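Local coordinates for protein urocanate hydratase (Paenibacillus sp. Soil724D2, PDB 7NED) that probably adds water to thiourocanate in bacterial ergothioneine breakdown, as a urocanase-family lyase that binds NAD+ and urocanate, at residues G358-S361 with D362-I366; I366-F369 with I370-A373. All coordinates share one frame; numbering follows the deposited sequence.

Overall arrangement
Both contacts are local, made between side chains a turn apart on helix 360-373 of the Urocanase C-terminal domain, and their centres lie about 12 Å from each other. Contact 1 holds the helix start; contact 2 takes up the last two turns, and Ile366 belongs to both. Each is partly buried, with one flank against strand 351-355 and helix 407-420. In each, a side chain four residues away lies over a ring face: Leu360 on the imidazole of His364, Ala373 on the phenyl of Phe369. The polar chemistry differs: contact 1 has a water bridge and a buried aspartate tied to neighbouring loops, whereas in contact 2 acidic side chains reach arginines outside its two segments.

Contact 1 (G358-S361 with D362-I366); sequences GELS and DIHAI
Leu360 lies across one face of the His364 imidazole, its CG 3.8 Å from the ring centroid and 24° off the ring normal, a CH-pi contact. The approach is offset toward the rim: Leu360 CG comes to 3.5 Å of His364 CE1, and Leu360 CD1 sits 3.7 Å from His364 NE2. Two torsions bring the groups together. Leu360 CG lies trans to the backbone N (chi1 174°), while His364 swings its ring back toward the preceding turn with CG anti to its carbonyl carbon (chi1 -74°). The backbone fixes the same spacing, since His364 N donates to Leu360 O at 2.9 Å.

This is the first turn of helix 360-373, entered from the loop that follows strand 351-355, in the Urocanase C-terminal domain. Asp362 N donates to Glu359 O, an i to i+3 bond at the entry to the helix. The i to i+4 bond of His364 N to Leu360 O is followed by that of Ala365 N to Ser361 O.

Ser361 and Asp362 meet through solvent. A single water bridges their side chains, lying 2.8 Å from Ser361 OG and donating a hydrogen bond to Asp362 OD1. The Asp362 carboxylate is buried, yet both of its oxygens are gripped: OD1 also bonds to Gln425 N, and OD2 bonds to Ser357 OG, just before the helix. Such bonds would be expected to favour the ionised carboxylate. On the inward flank Ile363 packs on Trp353 and Ala355 of strand 351-355, and Leu360 CD1 reaches Ile363 CB at 4.3 Å.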
loop_
_atom_site.group_PDB
_atom_site.type_symbol
_atom_site.label_atom_id
_atom_site.label_comp_id
_atom_site.label_asym_id
_atom_site.label_seq_id
_atom_site.Cartn_x
_atom_site.Cartn_y
_atom_site.Cartn_z
ATOM N N GLY A 358 1.871 33.850 4.004
ATOM C CA GLY A 358 1.254 34.254 5.247
ATOM C C GLY A 358 0.258 35.379 5.112
ATOM O O GLY A 358 -0.314 35.786 6.131
ATOM N N GLU A 359 0.021 35.883 3.898
ATOM C CA GLU A 359 -0.850 37.042 3.676
ATOM C C GLU A 359 -2.278 36.587 3.388
ATOM O O GLU A 359 -2.536 35.907 2.388
ATOM C CB GLU A 359 -0.344 37.913 2.518
ATOM C CG GLU A 359 0.969 38.627 2.805
ATOM C CD GLU A 359 0.814 39.565 4.004
ATOM O OE1 GLU A 359 -0.053 40.455 3.933
ATOM O OE2 GLU A 359 1.506 39.373 5.025
ATOM N N LEU A 360 -3.207 37.015 4.242
ATOM C CA LEU A 360 -4.621 36.728 4.019
ATOM C C LEU A 360 -5.117 37.321 2.705
ATOM O O LEU A 360 -6.058 36.791 2.091
ATOM C CB LEU A 360 -5.424 37.261 5.207
ATOM C CG LEU A 360 -6.947 37.184 5.121
ATOM C CD1 LEU A 360 -7.359 35.681 5.057
ATOM C CD2 LEU A 360 -7.493 37.855 6.350
ATOM N N SER A 361 -4.510 38.427 2.261
ATOM C CA SER A 361 -4.932 39.033 1.001
ATOM C C SER A 361 -4.781 38.056 -0.149
ATOM O O SER A 361 -5.537 38.124 -1.137
ATOM C CB SER A 361 -4.132 40.306 0.718
ATOM O OG SER A 361 -2.737 40.075 0.700
ATOM N N ASP A 362 -3.817 37.143 -0.041
ATOM C CA ASP A 362 -3.659 36.118 -1.078
ATOM C C ASP A 362 -4.885 35.214 -1.141
ATOM O O ASP A 362 -5.451 34.982 -2.218
ATOM C CB ASP A 362 -2.402 35.289 -0.819
ATOM C CG ASP A 362 -1.125 35.991 -1.253
ATOM O OD1 ASP A 362 -1.208 37.099 -1.837
ATOM O OD2 ASP A 362 -0.024 35.422 -1.005
ATOM N N ILE A 363 -5.337 34.717 0.014
ATOM C CA ILE A 363 -6.563 33.919 0.029
ATOM C C ILE A 363 -7.718 34.739 -0.527
ATOM O O ILE A 363 -8.497 34.255 -1.352
ATOM C CB ILE A 363 -6.853 33.401 1.458
ATOM C CG1 ILE A 363 -5.743 32.441 1.899
ATOM C CG2 ILE A 363 -8.245 32.704 1.559
ATOM C CD1 ILE A 363 -5.579 31.171 1.005
ATOM N N HIS A 364 -7.827 36.017 -0.120
ATOM C CA HIS A 364 -8.979 36.808 -0.555
ATOM C C HIS A 364 -8.957 37.054 -2.060
ATOM O O HIS A 364 -10.014 37.067 -2.709
ATOM C CB HIS A 364 -9.036 38.123 0.227
ATOM C CG HIS A 364 -9.503 37.943 1.641
ATOM N ND1 HIS A 364 -9.387 38.925 2.606
ATOM C CD2 HIS A 364 -10.117 36.895 2.247
ATOM C CE1 HIS A 364 -9.898 38.488 3.744
ATOM N NE2 HIS A 364 -10.347 37.258 3.556
ATOM N N ALA A 365 -7.773 37.235 -2.639
ATOM C CA ALA A 365 -7.695 37.355 -4.093
ATOM C C ALA A 365 -8.158 36.069 -4.785
ATOM O O ALA A 365 -8.816 36.122 -5.840
ATOM C CB ALA A 365 -6.263 37.716 -4.520
ATOM N N ILE A 366 -7.813 34.903 -4.221
ATOM C CA ILE A 366 -8.271 33.665 -4.845
ATOM C C ILE A 366 -9.774 33.513 -4.655
ATOM O O ILE A 366 -10.480 33.029 -5.556
ATOM C CB ILE A 366 -7.487 32.458 -4.291
ATOM C CG1 ILE A 366 -5.985 32.627 -4.588
ATOM C CG2 ILE A 366 -8.029 31.154 -4.889
ATOM C CD1 ILE A 366 -5.081 31.580 -3.896
HETATM O O HOH W 1 -2.389 39.601 -2.055
#

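Contact 2 (I366-F369 with I370-A373)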
loop_
_atom_site.group_PDB
_atom_site.type_symbol
_atom_site.label_atom_id
_atom_site.label_comp_id
_atom_site.label_asym_id
_atom_site.label_seq_id
_atom_site.Cartn_x
_atom_site.Cartn_y
_atom_site.Cartn_z
ATOM N N ILE A 366 -7.813 34.903 -4.221
ATOM C CA ILE A 366 -8.271 33.665 -4.845
ATOM C C ILE A 366 -9.774 33.513 -4.655
ATOM O O ILE A 366 -10.480 33.029 -5.556
ATOM C CB ILE A 366 -7.487 32.458 -4.291
ATOM C CG1 ILE A 366 -5.985 32.627 -4.588
ATOM C CG2 ILE A 366 -8.029 31.154 -4.889
ATOM C CD1 ILE A 366 -5.081 31.580 -3.896
ATOM N N ASP A 367 -10.276 33.923 -3.521
ATOM C CA ASP A 367 -11.691 33.922 -3.261
ATOM C C ASP A 367 -12.400 34.716 -4.352
ATOM O O ASP A 367 -13.270 34.260 -4.966
ATOM C CB ASP A 367 -12.008 34.557 -1.900
ATOM C CG ASP A 367 -11.729 33.646 -0.713
ATOM O OD1 ASP A 367 -11.675 32.435 -0.867
ATOM O OD2 ASP A 367 -11.598 34.190 0.379
ATOM N N GLU A 368 -11.922 35.903 -4.627
ATOM C CA GLU A 368 -12.534 36.743 -5.634
ATOM C C GLU A 368 -12.440 36.113 -7.029
ATOM O O GLU A 368 -13.347 36.198 -7.795
ATOM C CB GLU A 368 -12.005 38.155 -5.589
ATOM C CG GLU A 368 -12.532 38.947 -4.427
ATOM C CD GLU A 368 -14.049 39.198 -4.466
ATOM O OE1 GLU A 368 -14.674 39.193 -5.514
ATOM O OE2 GLU A 368 -14.648 39.422 -3.442
ATOM N N PHE A 369 -11.328 35.467 -7.306
ATOM C CA PHE A 369 -11.193 34.774 -8.548
ATOM C C PHE A 369 -12.243 33.690 -8.690
ATOM O O PHE A 369 -12.833 33.574 -9.701
ATOM C CB PHE A 369 -9.844 34.155 -8.709
ATOM C CG PHE A 369 -9.779 33.234 -9.864
ATOM C CD1 PHE A 369 -9.637 33.718 -11.130
ATOM C CD2 PHE A 369 -9.916 31.887 -9.693
ATOM C CE1 PHE A 369 -9.630 32.879 -12.212
ATOM C CE2 PHE A 369 -9.898 31.039 -10.779
ATOM C CZ PHE A 369 -9.751 31.538 -12.026
ATOM N N ILE A 370 -12.489 32.942 -7.641
ATOM C CA ILE A 370 -13.451 31.851 -7.745
ATOM C C ILE A 370 -14.859 32.379 -8.021
ATOM O O ILE A 370 -15.591 31.841 -8.864
ATOM C CB ILE A 370 -13.395 30.990 -6.470
ATOM C CG1 ILE A 370 -12.035 30.241 -6.394
ATOM C CG2 ILE A 370 -14.536 30.024 -6.478
ATOM C CD1 ILE A 370 -11.769 29.459 -5.050
ATOM N N LEU A 371 -15.253 33.415 -7.325
ATOM C CA LEU A 371 -16.565 34.001 -7.525
ATOM C C LEU A 371 -16.798 34.483 -8.983
ATOM O O LEU A 371 -17.878 34.393 -9.479
ATOM C CB LEU A 371 -16.761 35.113 -6.530
ATOM C CG LEU A 371 -16.733 34.661 -5.095
ATOM C CD1 LEU A 371 -16.810 35.849 -4.153
ATOM C CD2 LEU A 371 -17.760 33.575 -4.784
ATOM N N GLU A 372 -15.748 34.921 -9.645
ATOM C CA GLU A 372 -15.810 35.393 -10.994
ATOM C C GLU A 372 -15.698 34.276 -12.018
ATOM O O GLU A 372 -16.374 34.280 -12.977
ATOM C CB GLU A 372 -14.704 36.394 -11.311
ATOM C CG GLU A 372 -14.491 37.549 -10.355
ATOM C CD GLU A 372 -13.084 38.209 -10.415
ATOM O OE1 GLU A 372 -12.113 37.633 -10.932
ATOM O OE2 GLU A 372 -12.918 39.326 -9.914
ATOM N N ALA A 373 -14.794 33.349 -11.803
ATOM C CA ALA A 373 -14.533 32.307 -12.749
ATOM C C ALA A 373 -15.402 31.066 -12.663
ATOM O O ALA A 373 -15.435 30.343 -13.598
ATOM C CB ALA A 373 -13.062 31.942 -12.730
#
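With CG trans to the backbone N (chi1 169°), the Phe369 ring is carried toward the C-terminal end of the helix, and its rotation about the CB-CG bond (chi2 79°) turns a face to the methyl of Ala373. Ala373 CB lies 3.8 Å from the ring centroid, 26° off the normal and displaced toward the rim, coming nearest to Phe369 CZ at 3.4 Å. The backbone keeps this pair in step: Ala373 N donates to Phe369 O at 2.9 Å. Phe369 O also takes a weak second bond from Glu372 N.

These are the last two turns of helix 360-373, packed in the C-terminal domain against helix 407-420, whose Leu411 and Ala414 touch Phe369. A serine here would probably leave the Ala373 methyl without its aromatic platform and open a gap against Leu411 and Ala414.

On the buried flank Ile366 CG2 meets Ile370 CD1 at 4.1 Å, and both isoleucines pack on Trp353. The acidic side chains find partners beyond the two segments: Asp367 is salt-bridged to Arg399 and Glu368 to Arg388. The aliphatic CG of Glu372 lies against Glu368 O, 3.1 Å away.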